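Local coordinates for protein putative aspartate aminotransferase (Thermus thermophilus, PDB 1IUG) that probably transfers amino groups between amino acids such as aspartate and 2-oxo acids, using pyridoxal 5'-phosphate as cofactor, at residues L171-S183 with G192-E204. Residues are numbered along the deposited sequence; the frame is centred on the assembly and turned at random.
Sequences LEAMGVDAAASGS and GLGFVALSPRALE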
loop_
_atom_site.group_PDB
_atom_site.type_symbol
_atom_site.label_atom_id
_atom_site.label_comp_id
_atom_site.label_asym_id
_atom_site.label_seq_id
_atom_site.Cartn_x
_atom_site.Cartn_y
_atom_site.Cartn_z
ATOM N N LEU A 171 -23.786 -6.071 2.285
ATOM C CA LEU A 171 -23.256 -7.248 1.618
ATOM C C LEU A 171 -24.355 -8.284 1.394
ATOM O O LEU A 171 -25.095 -8.196 0.412
ATOM C CB LEU A 171 -22.085 -7.842 2.396
ATOM C CG LEU A 171 -20.736 -7.748 1.677
ATOM C CD1 LEU A 171 -20.447 -6.307 1.305
ATOM C CD2 LEU A 171 -19.637 -8.290 2.568
ATOM N N GLU A 172 -24.493 -9.231 2.321
ATOM C CA GLU A 172 -25.500 -10.283 2.192
ATOM C C GLU A 172 -26.931 -9.774 2.025
ATOM O O GLU A 172 -27.719 -10.375 1.296
ATOM C CB GLU A 172 -25.407 -11.305 3.343
ATOM C CG GLU A 172 -25.367 -10.735 4.763
ATOM C CD GLU A 172 -23.951 -10.521 5.295
ATOM O OE1 GLU A 172 -23.716 -10.782 6.493
ATOM O OE2 GLU A 172 -23.072 -10.082 4.532
ATOM N N ALA A 173 -27.253 -8.645 2.651
ATOM C CA ALA A 173 -28.592 -8.073 2.546
ATOM C C ALA A 173 -28.908 -7.617 1.120
ATOM O O ALA A 173 -30.071 -7.501 0.750
ATOM C CB ALA A 173 -28.757 -6.923 3.519
ATOM N N MET A 174 -27.872 -7.342 0.329
ATOM C CA MET A 174 -28.059 -6.927 -1.061
ATOM C C MET A 174 -27.714 -8.063 -2.024
ATOM O O MET A 174 -27.698 -7.870 -3.240
ATOM C CB MET A 174 -27.209 -5.693 -1.394
ATOM C CG MET A 174 -27.585 -4.430 -0.628
ATOM S SD MET A 174 -27.014 -2.895 -1.428
ATOM C CE MET A 174 -25.382 -3.318 -1.890
ATOM N N GLY A 175 -27.447 -9.246 -1.474
ATOM C CA GLY A 175 -27.100 -10.394 -2.296
ATOM C C GLY A 175 -25.637 -10.417 -2.717
ATOM O O GLY A 175 -25.230 -11.243 -3.532
ATOM N N VAL A 176 -24.845 -9.503 -2.165
ATOM C CA VAL A 176 -23.425 -9.423 -2.493
ATOM C C VAL A 176 -22.595 -10.260 -1.524
ATOM O O VAL A 176 -22.746 -10.149 -0.309
ATOM C CB VAL A 176 -22.942 -7.954 -2.487
ATOM C CG1 VAL A 176 -21.461 -7.875 -2.818
ATOM C CG2 VAL A 176 -23.755 -7.140 -3.496
ATOM N N ASP A 177 -21.728 -11.107 -2.068
ATOM C CA ASP A 177 -20.888 -11.970 -1.242
ATOM C C ASP A 177 -19.586 -11.323 -0.792
ATOM O O ASP A 177 -19.110 -11.578 0.312
ATOM C CB ASP A 177 -20.600 -13.280 -1.975
ATOM C CG ASP A 177 -21.867 -14.025 -2.335
ATOM O OD1 ASP A 177 -22.538 -14.514 -1.407
ATOM O OD2 ASP A 177 -22.206 -14.099 -3.536
ATOM N N ALA A 178 -19.021 -10.473 -1.642
ATOM C CA ALA A 178 -17.767 -9.801 -1.317
ATOM C C ALA A 178 -17.702 -8.434 -1.976
ATOM O O ALA A 178 -18.278 -8.215 -3.044
ATOM C CB ALA A 178 -16.576 -10.658 -1.746
ATOM N N ALA A 179 -16.979 -7.520 -1.342
ATOM C CA ALA A 179 -16.853 -6.170 -1.863
ATOM C C ALA A 179 -15.477 -5.577 -1.583
ATOM O O ALA A 179 -14.781 -5.996 -0.658
ATOM C CB ALA A 179 -17.941 -5.281 -1.269
ATOM N N ALA A 180 -15.089 -4.609 -2.404
ATOM C CA ALA A 180 -13.810 -3.934 -2.245
ATOM C C ALA A 180 -14.036 -2.425 -2.219
ATOM O O ALA A 180 -14.939 -1.906 -2.875
ATOM C CB ALA A 180 -12.862 -4.306 -3.381
ATOM N N SER A 181 -13.235 -1.740 -1.415
ATOM C CA SER A 181 -13.303 -0.296 -1.304
ATOM C C SER A 181 -11.908 0.222 -0.980
ATOM O O SER A 181 -10.975 -0.565 -0.806
ATOM C CB SER A 181 -14.292 0.126 -0.219
ATOM O OG SER A 181 -14.502 1.528 -0.264
ATOM N N GLY A 182 -11.772 1.543 -0.923
ATOM C CA GLY A 182 -10.492 2.162 -0.628
ATOM C C GLY A 182 -10.645 3.302 0.361
ATOM O O GLY A 182 -11.759 3.657 0.749
ATOM N N SER A 183 -9.526 3.913 0.731
ATOM C CA SER A 183 -9.539 4.991 1.705
ATOM C C SER A 183 -9.696 6.429 1.200
ATOM O O SER A 183 -10.145 7.291 1.959
ATOM C CB SER A 183 -8.285 4.896 2.578
ATOM O OG SER A 183 -7.112 4.949 1.783
ATOM N N GLY A 192 -3.898 4.880 0.188
ATOM C CA GLY A 192 -2.967 4.005 0.876
ATOM C C GLY A 192 -3.554 2.736 1.469
ATOM O O GLY A 192 -2.811 1.824 1.827
ATOM N N LEU A 193 -4.875 2.687 1.611
ATOM C CA LEU A 193 -5.540 1.505 2.150
ATOM C C LEU A 193 -6.625 0.993 1.212
ATOM O O LEU A 193 -7.266 1.766 0.498
ATOM C CB LEU A 193 -6.171 1.796 3.518
ATOM C CG LEU A 193 -5.280 2.185 4.698
ATOM C CD1 LEU A 193 -6.152 2.396 5.931
ATOM C CD2 LEU A 193 -4.238 1.097 4.960
ATOM N N GLY A 194 -6.783 -0.327 1.197
ATOM C CA GLY A 194 -7.807 -0.977 0.399
ATOM C C GLY A 194 -8.516 -1.927 1.350
ATOM O O GLY A 194 -7.897 -2.423 2.298
ATOM N N PHE A 195 -9.812 -2.148 1.148
ATOM C CA PHE A 195 -10.559 -3.047 2.026
ATOM C C PHE A 195 -11.305 -4.139 1.265
ATOM O O PHE A 195 -11.906 -3.894 0.219
ATOM C CB PHE A 195 -11.567 -2.264 2.876
ATOM C CG PHE A 195 -11.009 -1.016 3.482
ATOM C CD1 PHE A 195 -11.264 0.223 2.902
ATOM C CD2 PHE A 195 -10.202 -1.075 4.613
ATOM C CE1 PHE A 195 -10.722 1.381 3.436
ATOM C CE2 PHE A 195 -9.655 0.082 5.156
ATOM C CZ PHE A 195 -9.913 1.310 4.566
ATOM N N VAL A 196 -11.240 -5.351 1.796
ATOM C CA VAL A 196 -11.938 -6.487 1.216
ATOM C C VAL A 196 -12.912 -6.980 2.278
ATOM O O VAL A 196 -12.505 -7.426 3.359
ATOM C CB VAL A 196 -10.989 -7.647 0.833
ATOM C CG1 VAL A 196 -11.800 -8.801 0.246
ATOM C CG2 VAL A 196 -9.957 -7.182 -0.175
ATOM N N ALA A 197 -14.198 -6.800 1.997
ATOM C CA ALA A 197 -15.252 -7.234 2.902
ATOM C C ALA A 197 -15.770 -8.573 2.394
ATOM O O ALA A 197 -16.114 -8.705 1.221
ATOM C CB ALA A 197 -16.375 -6.203 2.949
ATOM N N LEU A 198 -15.803 -9.559 3.285
ATOM C CA LEU A 198 -16.260 -10.902 2.955
ATOM C C LEU A 198 -17.431 -11.325 3.836
ATOM O O LEU A 198 -17.333 -11.313 5.065
ATOM C CB LEU A 198 -15.112 -11.903 3.136
ATOM C CG LEU A 198 -13.833 -11.670 2.323
ATOM C CD1 LEU A 198 -12.679 -12.428 2.939
ATOM C CD2 LEU A 198 -14.048 -12.073 0.873
ATOM N N SER A 199 -18.533 -11.707 3.199
ATOM C CA SER A 199 -19.721 -12.168 3.911
ATOM C C SER A 199 -19.440 -13.574 4.455
ATOM O O SER A 199 -18.458 -14.218 4.056
ATOM C CB SER A 199 -20.919 -12.222 2.953
ATOM O OG SER A 199 -20.747 -13.244 1.984
ATOM N N PRO A 200 -20.283 -14.062 5.387
ATOM C CA PRO A 200 -20.084 -15.406 5.952
ATOM C C PRO A 200 -20.041 -16.454 4.841
ATOM O O PRO A 200 -19.226 -17.374 4.865
ATOM C CB PRO A 200 -21.315 -15.577 6.844
ATOM C CG PRO A 200 -21.559 -14.173 7.329
ATOM C CD PRO A 200 -21.397 -13.369 6.061
ATOM N N ARG A 201 -20.893 -16.252 3.841
ATOM C CA ARG A 201 -21.010 -17.114 2.668
ATOM C C ARG A 201 -19.638 -17.201 1.978
ATOM O O ARG A 201 -19.117 -18.293 1.735
ATOM C CB ARG A 201 -22.046 -16.477 1.730
ATOM C CG ARG A 201 -22.982 -17.391 0.936
ATOM C CD ARG A 201 -22.274 -18.325 -0.011
ATOM N NE ARG A 201 -23.184 -18.823 -1.047
ATOM C CZ ARG A 201 -23.405 -18.220 -2.214
ATOM N NH1 ARG A 201 -22.791 -17.086 -2.514
ATOM N NH2 ARG A 201 -24.214 -18.773 -3.104
ATOM N N ALA A 202 -19.039 -16.040 1.718
ATOM C CA ALA A 202 -17.740 -15.951 1.054
ATOM C C ALA A 202 -16.584 -16.531 1.872
ATOM O O ALA A 202 -15.643 -17.092 1.311
ATOM C CB ALA A 202 -17.444 -14.502 0.674
ATOM N N LEU A 203 -16.664 -16.399 3.193
ATOM C CA LEU A 203 -15.626 -16.906 4.085
ATOM C C LEU A 203 -15.440 -18.420 3.982
ATOM O O LEU A 203 -14.316 -18.917 4.069
ATOM C CB LEU A 203 -15.916 -16.499 5.535
ATOM C CG LEU A 203 -15.780 -15.009 5.875
ATOM C CD1 LEU A 203 -16.334 -14.726 7.265
ATOM C CD2 LEU A 203 -14.321 -14.579 5.785
ATOM N N GLU A 204 -16.537 -19.143 3.772
ATOM C CA GLU A 204 -16.497 -20.602 3.650
ATOM C C GLU A 204 -16.039 -21.042 2.262
ATOM O O GLU A 204 -15.603 -22.173 2.075
ATOM C CB GLU A 204 -17.883 -21.189 3.921
ATOM C CG GLU A 204 -18.461 -20.836 5.279
ATOM C CD GLU A 204 -19.892 -21.319 5.447
ATOM O OE1 GLU A 204 -20.123 -22.210 6.296
ATOM O OE2 GLU A 204 -20.784 -20.806 4.735
HETATM O O HOH W 1 -23.886 -13.383 0.730
#
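Asp-177 and Ser-199 meet where the antiparallel hairpin of strands 178-182 and 193-198 gives way to helix 200-204. The carbonyl O of Asp-177 takes two donors: Ser-199 N, 2.9 Å away and nearly in line with the C=O bond, and Ser-199 OG, in the carbonyl plane on a lone pair with a C=O...OG angle of 115°. Chi1 of 68° sets OG between the backbone N and carbonyl carbon, where it also accepts the N-cap bond from Ala-202 N (3.3 Å). With an alanine here, Asp-177 O would probably keep only the backbone donor, and Ala-202 N would lose its capping acceptor.

Asp-177 OD1 lies 2.8 Å from Arg-201 NH1 in a salt bridge; NH1 also bonds Gly-154 O. The carboxylate and guanidinium planes are 30° apart, OD2 sits at the guanidinium edge, and the arginine chain, bent at chi2, runs its CB and CG alongside OD1. A water donates to OD1, while OD2 accepts from Val-156 N of strand 155-159.

Ala-179 pairs with Ala-197 and Ser-181 with Phe-195 in hydrogen-bonded pairs. On their face, Leu-171 CD2 packs 3.9 Å from Ala-197 CB, and Phe-195 CE1 comes against the Gly-182 backbone, with Gly-182 O in plane at the ring edge; helix 30-47 covers this side. On the other, Ala-178 CB touches Leu-198 CD2 at 3.9 Å against helix 60-71. At the far end, Ser-183 OG accepts from Leu-193 N (3.2 Å) and bonds Pro-190 O.

Strand 193-198 is the antiparallel strand of the mixed sheet, as in fold-type I pyridoxal-phosphate enzymes, and the hairpin loop carries cofactor-bearing Lys-185. Where Ser-199 caps helix 200-204, Asp-177 O, Asp-177 OD1, Ser-199 OG and Arg-201 NH1 each have at least two partners.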